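GTP cyclohydrolase 1 type 2 homolog (Escherichia coli, Escherichia coli O157:H7, PDB 1NMO) is of uncertain function but holds a dinuclear metal site within a toroidal hexamer and may help degrade radiation-damaged nucleotides. Local coordinates at residues A110-I118 against S144-R152; G214-R224 against T239-A247. All coordinates share one frame; numbering follows the deposited sequence.

Interaction 1: residues A110-I118 against S144-R152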
# COMPACT_ATOMS: atom_id res chain seq x y z
N ALA A 110 2.13 -23.10 -31.27
CA ALA A 110 2.14 -22.28 -32.47
C ALA A 110 1.52 -20.94 -32.31
O ALA A 110 1.94 -20.00 -32.98
CB ALA A 110 1.49 -23.02 -33.63
N GLN A 111 0.51 -20.83 -31.42
CA GLN A 111 -0.20 -19.59 -31.16
C GLN A 111 0.65 -18.65 -30.34
O GLN A 111 0.64 -17.40 -30.51
CB GLN A 111 -1.50 -19.85 -30.43
CG GLN A 111 -2.35 -20.80 -31.16
CD GLN A 111 -3.12 -20.11 -32.26
OE1 GLN A 111 -3.47 -18.95 -32.11
NE2 GLN A 111 -3.44 -20.84 -33.34
N LEU A 112 1.43 -19.23 -29.45
CA LEU A 112 2.30 -18.35 -28.71
C LEU A 112 3.25 -17.81 -29.81
O LEU A 112 3.49 -16.61 -29.89
CB LEU A 112 3.10 -19.13 -27.66
CG LEU A 112 3.49 -18.50 -26.32
CD1 LEU A 112 4.91 -18.84 -26.07
CD2 LEU A 112 3.24 -17.10 -26.23
N ALA A 113 3.84 -18.66 -30.64
CA ALA A 113 4.74 -18.08 -31.68
C ALA A 113 4.09 -16.91 -32.39
O ALA A 113 4.70 -15.82 -32.58
CB ALA A 113 5.09 -19.12 -32.70
N ALA A 114 2.83 -17.08 -32.78
CA ALA A 114 2.12 -16.03 -33.55
C ALA A 114 1.94 -14.83 -32.67
O ALA A 114 2.21 -13.68 -33.07
CB ALA A 114 0.74 -16.55 -34.00
N LEU A 115 1.47 -15.07 -31.45
CA LEU A 115 1.27 -13.93 -30.55
C LEU A 115 2.56 -13.11 -30.30
O LEU A 115 2.49 -11.90 -30.08
CB LEU A 115 0.74 -14.42 -29.21
CG LEU A 115 0.33 -13.27 -28.29
CD1 LEU A 115 -0.63 -12.33 -28.99
CD2 LEU A 115 -0.40 -13.85 -27.06
N LEU A 116 3.73 -13.77 -30.27
CA LEU A 116 4.94 -13.04 -29.96
C LEU A 116 5.70 -12.70 -31.18
O LEU A 116 6.81 -12.16 -31.12
CB LEU A 116 5.83 -13.81 -29.01
CG LEU A 116 5.13 -14.29 -27.73
CD1 LEU A 116 6.07 -15.23 -27.06
CD2 LEU A 116 4.80 -13.14 -26.82
N GLY A 117 5.11 -12.98 -32.33
CA GLY A 117 5.80 -12.58 -33.55
C GLY A 117 7.03 -13.37 -33.83
O GLY A 117 8.05 -12.83 -34.23
N ILE A 118 6.96 -14.67 -33.65
CA ILE A 118 8.12 -15.51 -33.92
C ILE A 118 7.84 -16.41 -35.10
O ILE A 118 6.82 -17.09 -35.18
CB ILE A 118 8.45 -16.44 -32.73
CG1 ILE A 118 8.58 -15.59 -31.43
CG2 ILE A 118 9.78 -17.27 -33.03
CD1 ILE A 118 9.01 -16.47 -30.17
N SER A 144 9.62 -7.02 -21.79
CA SER A 144 8.50 -6.07 -21.86
C SER A 144 7.50 -6.42 -22.90
O SER A 144 6.31 -6.18 -22.73
CB SER A 144 8.99 -4.67 -22.18
OG SER A 144 9.42 -4.15 -20.97
N TRP A 145 7.97 -6.97 -24.01
CA TRP A 145 7.10 -7.37 -25.11
C TRP A 145 6.16 -8.54 -24.70
O TRP A 145 4.92 -8.57 -24.95
CB TRP A 145 8.03 -7.83 -26.23
CG TRP A 145 7.34 -8.49 -27.35
CD1 TRP A 145 7.53 -9.75 -27.80
CD2 TRP A 145 6.46 -7.85 -28.26
NE1 TRP A 145 6.81 -9.96 -28.98
CE2 TRP A 145 6.14 -8.80 -29.27
CE3 TRP A 145 5.91 -6.56 -28.32
CZ2 TRP A 145 5.29 -8.49 -30.32
CZ3 TRP A 145 5.06 -6.25 -29.38
CH2 TRP A 145 4.76 -7.23 -30.37
N ILE A 146 6.78 -9.56 -24.12
CA ILE A 146 6.05 -10.73 -23.66
C ILE A 146 4.94 -10.26 -22.69
O ILE A 146 3.76 -10.69 -22.78
CB ILE A 146 7.06 -11.72 -23.00
CG1 ILE A 146 7.99 -12.25 -24.11
CG2 ILE A 146 6.37 -12.89 -22.30
CD1 ILE A 146 8.96 -13.41 -23.72
N GLU A 147 5.30 -9.32 -21.80
CA GLU A 147 4.33 -8.83 -20.82
C GLU A 147 3.15 -8.04 -21.42
O GLU A 147 2.01 -8.13 -20.91
CB GLU A 147 5.04 -7.98 -19.75
CG GLU A 147 4.13 -7.02 -18.96
CD GLU A 147 4.91 -6.28 -17.82
OE1 GLU A 147 6.16 -6.36 -17.77
OE2 GLU A 147 4.30 -5.61 -16.97
N ALA A 148 3.41 -7.28 -22.48
CA ALA A 148 2.35 -6.48 -23.14
C ALA A 148 1.48 -7.46 -23.95
O ALA A 148 0.28 -7.31 -24.03
CB ALA A 148 2.98 -5.46 -24.07
N ARG A 149 2.11 -8.46 -24.57
CA ARG A 149 1.38 -9.46 -25.37
C ARG A 149 0.51 -10.40 -24.55
O ARG A 149 -0.64 -10.67 -24.93
CB ARG A 149 2.39 -10.31 -26.18
CG ARG A 149 3.19 -9.50 -27.22
CD ARG A 149 2.30 -8.45 -27.90
NE ARG A 149 1.68 -8.91 -29.13
CZ ARG A 149 0.39 -8.79 -29.42
NH1 ARG A 149 -0.45 -8.20 -28.54
NH2 ARG A 149 -0.08 -9.23 -30.62
N LEU A 150 1.06 -10.88 -23.42
CA LEU A 150 0.33 -11.81 -22.54
C LEU A 150 -0.39 -11.15 -21.40
O LEU A 150 -1.16 -11.80 -20.78
CB LEU A 150 1.28 -12.89 -21.96
CG LEU A 150 2.15 -13.67 -22.98
CD1 LEU A 150 2.63 -14.94 -22.33
CD2 LEU A 150 1.42 -14.01 -24.27
N GLY A 151 -0.15 -9.87 -21.08
CA GLY A 151 -0.88 -9.24 -19.98
C GLY A 151 -0.39 -9.69 -18.60
O GLY A 151 -1.13 -9.61 -17.55
N ARG A 152 0.87 -10.09 -18.58
CA ARG A 152 1.47 -10.61 -17.34
C ARG A 152 2.96 -10.42 -17.38
O ARG A 152 3.56 -10.71 -18.38
CB ARG A 152 1.19 -12.15 -17.20
CG ARG A 152 1.92 -12.87 -15.99
CD ARG A 152 1.59 -14.36 -15.94
NE ARG A 152 2.02 -15.03 -14.71
CZ ARG A 152 3.22 -15.57 -14.52
NH1 ARG A 152 4.12 -15.52 -15.48
NH2 ARG A 152 3.52 -16.18 -13.35
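The indole of Trp-145 reaches a carbonyl in the last turn of the neighbouring helix with its N-H: NE1 donates to Leu-116 O at 3.1 Å, an almost straight bond of 163°. The oxygen lies at the ring edge, near the indole plane, whereas NE1 stands above the carbonyl plane and not on a lone pair. CG of Trp-145 is anti to the backbone N, which brings the indole N-H up to that carbonyl. One turn on, the bent chain of Arg-149 lays its CG over the centre of the indole, 3.6 Å above the ring plane. Its NE then makes a weak hydrogen bond to Leu-115 O, 3.2 Å long and well off straight, while Leu-115 CD1 rests over one face of the guanidinium, offset toward the rim. Two successive carbonyls near the C-terminal end of helix 108-116 thus receive side-chain donors from the second helix. Gly-117 closes that turn with positive phi in a Schellman motif, and the chain passes directly into strand 118-123. Here helices 108-116 and 139-150 cross steeply, at 109°, with the short segments' axes 10.5 Å apart at closest approach, and Leu-116 acts as a knob in a hole formed by Trp-145, Ile-146, Arg-149 and Leu-150. With CG anti to its carbonyl carbon (chi1 -53°), Leu-116 sends CD2 to within 3.8 Å of Arg-149 CB; the two side chains run past each other in opposite directions. Deeper in, Leu-150 CD2 meets Leu-112 CD2 at 4.1 Å, the side chains crossing at about a right angle. Ile-191 of strand 189-192 touches both Leu-116 and Ile-146.

Interaction 2: residues G214-R224 against T239-A247. With FE (Fe (III) ion), chain G; FE (Fe (III) ion), chain H.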
# COMPACT_ATOMS: atom_id res chain seq x y z
N GLY A 214 4.50 -17.68 -17.41
CA GLY A 214 3.24 -18.05 -16.78
C GLY A 214 2.62 -19.30 -17.36
O GLY A 214 2.53 -19.43 -18.57
N HIS A 215 2.14 -20.22 -16.53
CA HIS A 215 1.55 -21.44 -17.08
C HIS A 215 0.22 -21.18 -17.77
O HIS A 215 -0.02 -21.53 -18.97
CB HIS A 215 1.31 -22.49 -16.00
CG HIS A 215 1.01 -23.84 -16.58
ND1 HIS A 215 1.65 -24.99 -16.17
CD2 HIS A 215 0.08 -24.22 -17.48
CE1 HIS A 215 1.12 -26.04 -16.78
NE2 HIS A 215 0.17 -25.59 -17.59
N HIS A 216 -0.71 -20.66 -16.97
CA HIS A 216 -2.02 -20.28 -17.55
C HIS A 216 -1.90 -19.22 -18.69
O HIS A 216 -2.57 -19.32 -19.75
CB HIS A 216 -2.89 -19.68 -16.48
CG HIS A 216 -4.19 -19.17 -17.01
ND1 HIS A 216 -5.34 -19.94 -17.03
CD2 HIS A 216 -4.53 -17.95 -17.51
CE1 HIS A 216 -6.34 -19.21 -17.50
NE2 HIS A 216 -5.87 -18.00 -17.80
N ALA A 217 -1.07 -18.19 -18.45
CA ALA A 217 -0.83 -17.12 -19.40
C ALA A 217 -0.42 -17.64 -20.80
O ALA A 217 -0.88 -17.14 -21.82
CB ALA A 217 0.26 -16.16 -18.81
N THR A 218 0.39 -18.70 -20.85
CA THR A 218 0.83 -19.25 -22.11
C THR A 218 -0.03 -20.35 -22.74
O THR A 218 0.23 -20.76 -23.92
CB THR A 218 2.30 -19.75 -21.99
OG1 THR A 218 2.39 -20.80 -21.00
CG2 THR A 218 3.24 -18.53 -21.55
N GLU A 219 -1.09 -20.79 -22.02
CA GLU A 219 -1.93 -21.86 -22.56
C GLU A 219 -3.39 -21.47 -22.74
O GLU A 219 -4.35 -22.25 -22.49
CB GLU A 219 -1.75 -23.14 -21.72
CG GLU A 219 -0.29 -23.58 -21.84
CD GLU A 219 -0.07 -24.99 -21.41
OE1 GLU A 219 -0.93 -25.49 -20.61
OE2 GLU A 219 0.94 -25.60 -21.85
N ARG A 220 -3.54 -20.20 -23.12
CA ARG A 220 -4.84 -19.73 -23.48
C ARG A 220 -4.80 -19.85 -25.04
O ARG A 220 -5.82 -20.14 -25.67
CB ARG A 220 -4.99 -18.29 -23.07
CG ARG A 220 -5.20 -18.07 -21.62
CD ARG A 220 -5.14 -16.56 -21.39
NE ARG A 220 -3.75 -16.08 -21.58
CZ ARG A 220 -3.36 -14.83 -21.32
NH1 ARG A 220 -4.23 -13.93 -20.88
NH2 ARG A 220 -2.10 -14.50 -21.48
N GLY A 221 -3.64 -19.68 -25.66
CA GLY A 221 -3.68 -19.69 -27.13
C GLY A 221 -4.43 -20.80 -27.85
O GLY A 221 -5.30 -20.54 -28.67
N GLY A 222 -4.07 -22.05 -27.53
CA GLY A 222 -4.64 -23.26 -28.14
C GLY A 222 -6.13 -23.50 -28.01
O GLY A 222 -6.85 -23.66 -29.01
N ILE A 223 -6.61 -23.53 -26.78
CA ILE A 223 -8.04 -23.77 -26.58
C ILE A 223 -8.84 -22.61 -27.18
O ILE A 223 -9.97 -22.79 -27.66
CB ILE A 223 -8.32 -23.98 -25.05
CG1 ILE A 223 -9.73 -24.41 -24.83
CG2 ILE A 223 -7.98 -22.73 -24.29
CD1 ILE A 223 -10.63 -23.20 -24.88
N ARG A 224 -8.26 -21.41 -27.13
CA ARG A 224 -8.91 -20.27 -27.74
C ARG A 224 -8.93 -20.51 -29.25
O ARG A 224 -9.97 -20.45 -29.89
CB ARG A 224 -8.19 -18.92 -27.41
CG ARG A 224 -9.01 -17.65 -28.00
CD ARG A 224 -8.57 -16.28 -27.32
NE ARG A 224 -7.14 -16.28 -27.31
CZ ARG A 224 -6.34 -15.89 -26.34
NH1 ARG A 224 -6.82 -15.41 -25.20
NH2 ARG A 224 -5.02 -16.04 -26.57
N THR A 239 -17.97 -20.59 -26.72
CA THR A 239 -17.51 -19.36 -26.06
C THR A 239 -16.31 -19.66 -25.16
O THR A 239 -16.44 -20.33 -24.16
CB THR A 239 -18.64 -18.78 -25.15
OG1 THR A 239 -19.83 -18.54 -25.92
CG2 THR A 239 -18.24 -17.42 -24.54
N PHE A 240 -15.14 -19.15 -25.51
CA PHE A 240 -13.93 -19.32 -24.70
C PHE A 240 -13.90 -18.36 -23.50
O PHE A 240 -13.98 -17.14 -23.70
CB PHE A 240 -12.68 -19.04 -25.54
CG PHE A 240 -11.42 -18.89 -24.72
CD1 PHE A 240 -11.01 -19.87 -23.85
CD2 PHE A 240 -10.65 -17.72 -24.81
CE1 PHE A 240 -9.87 -19.71 -23.07
CE2 PHE A 240 -9.50 -17.57 -24.01
CZ PHE A 240 -9.12 -18.56 -23.14
N ILE A 241 -13.81 -18.89 -22.27
CA ILE A 241 -13.75 -18.06 -21.04
C ILE A 241 -12.36 -18.11 -20.40
O ILE A 241 -11.89 -19.22 -20.04
CB ILE A 241 -14.77 -18.54 -20.00
CG1 ILE A 241 -16.14 -18.49 -20.63
CG2 ILE A 241 -14.78 -17.58 -18.78
CD1 ILE A 241 -17.28 -18.62 -19.62
N ASP A 242 -11.69 -16.96 -20.28
CA ASP A 242 -10.37 -16.88 -19.65
C ASP A 242 -10.53 -16.59 -18.12
O ASP A 242 -10.76 -15.46 -17.74
CB ASP A 242 -9.56 -15.76 -20.32
CG ASP A 242 -8.14 -15.55 -19.68
OD1 ASP A 242 -7.76 -16.30 -18.75
OD2 ASP A 242 -7.40 -14.62 -20.11
N ILE A 243 -10.43 -17.59 -17.25
CA ILE A 243 -10.50 -17.31 -15.80
C ILE A 243 -9.07 -17.32 -15.37
O ILE A 243 -8.41 -18.34 -15.39
CB ILE A 243 -11.26 -18.33 -15.12
CG1 ILE A 243 -12.55 -18.51 -16.00
CG2 ILE A 243 -11.40 -17.95 -13.53
CD1 ILE A 243 -13.78 -19.24 -15.37
N PRO A 244 -8.57 -16.13 -14.99
CA PRO A 244 -7.23 -15.81 -14.56
C PRO A 244 -6.69 -16.68 -13.47
O PRO A 244 -7.36 -16.93 -12.45
CB PRO A 244 -7.35 -14.32 -14.18
CG PRO A 244 -8.39 -13.82 -15.20
CD PRO A 244 -9.43 -14.93 -14.95
N ASN A 245 -5.47 -17.13 -13.68
CA ASN A 245 -4.73 -17.99 -12.77
C ASN A 245 -3.32 -17.33 -12.82
O ASN A 245 -2.79 -17.10 -13.94
CB ASN A 245 -4.76 -19.42 -13.33
CG ASN A 245 -3.95 -20.42 -12.46
OD1 ASN A 245 -2.97 -20.02 -11.78
ND2 ASN A 245 -4.32 -21.72 -12.52
N PRO A 246 -2.70 -16.96 -11.66
CA PRO A 246 -1.36 -16.32 -11.78
C PRO A 246 -0.18 -17.21 -12.06
O PRO A 246 0.90 -16.72 -12.52
CB PRO A 246 -1.17 -15.59 -10.45
CG PRO A 246 -2.00 -16.45 -9.49
CD PRO A 246 -3.29 -16.70 -10.36
N ALA A 247 -0.39 -18.50 -11.85
CA ALA A 247 0.69 -19.45 -12.02
C ALA A 247 1.01 -19.76 -13.50
O ALA A 247 2.18 -20.16 -13.75
CB ALA A 247 0.34 -20.77 -11.24
OXT ALA A 247 0.09 -19.61 -14.38
FE FE G . -0.47 -27.15 -19.10
FE FE H . 0.46 -27.82 -22.05
O HOH W 1 -5.89 -21.95 -15.04
O HOH W 2 -0.26 -17.46 -15.97
O HOH W 3 2.82 -28.12 -22.18
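The C-terminal carboxylate of Ala-247 is gripped from several directions: His-215 N donates to O at 2.8 Å, in the carbonyl plane and on a lone pair, and His-216 N donates to OXT at 2.9 Å. A water also donates a hydrogen bond to OXT while accepting one from Ala-217 N, so the amides of the short, weakly bonded helix about 215-218 face the chain terminus, an arrangement in which the negative charge is probably stabilised. Asn-245 shapes the approach through an Asx turn, its OD1 accepting from Ala-247 N, and its ND2 bonds to Glu-197 O of the second subunit. The His-216 ring, its CG anti to the backbone N (chi1 175°), extends toward the other segment. There NE2 donates to Asp-242 OD1 at 2.7 Å on the syn side; the oxygen lies in the ring plane, although the bond leaves the carboxylate plane by 26°. Asn-245 N lies over the centre of one face of this ring. The other carboxylate oxygen, Asp-242 OD2, receives Arg-220 NH1 in a long, weak salt bridge of 3.3 Å. Arg-220 is further fixed side-on, NE and NH2 both donating to Ala-217 O, and the guanidinium is turned 67° from the carboxylate. Farther along, Phe-240 takes Arg-224 CB over one face in a CH-pi contact, 4.1 Å from the ring centroid. On the side of 214-224 turned away from 239-247, His-215 NE2, its ring steadied by a hydrogen bond between ND1 and Glu-194 OE2, and Glu-219 OE1 bind one iron, each at 2.3 Å, together with His-64. Glu-219 OE2 binds the second with His-63, Asp-101 and a water, making the carboxylate-bridged dinuclear metal site of this NIF3-family protein.

How the interactions relate
The two contacts adjoin, their centres about 13 Å apart, and show how a helix pair can border a metal-binding segment. Arg-220 NH2 probably donates to Leu-150 O at 2.9 Å, so the arginine that faces Asp-242 in interaction 2 also reaches the last turn of a helix from interaction 1. Beyond that helix, Arg-152 NH2 probably bonds to Pro-246 O at 2.8 Å, and Arg-152 CD packs on Ala-217 CB, joining 144-152 to both segments of interaction 2. Interaction 2 supplies iron ligands directly; interaction 1 lies farther back, the Leu-112 side chain about 8 Å from that of Glu-219 and about 11 Å from a bound iron.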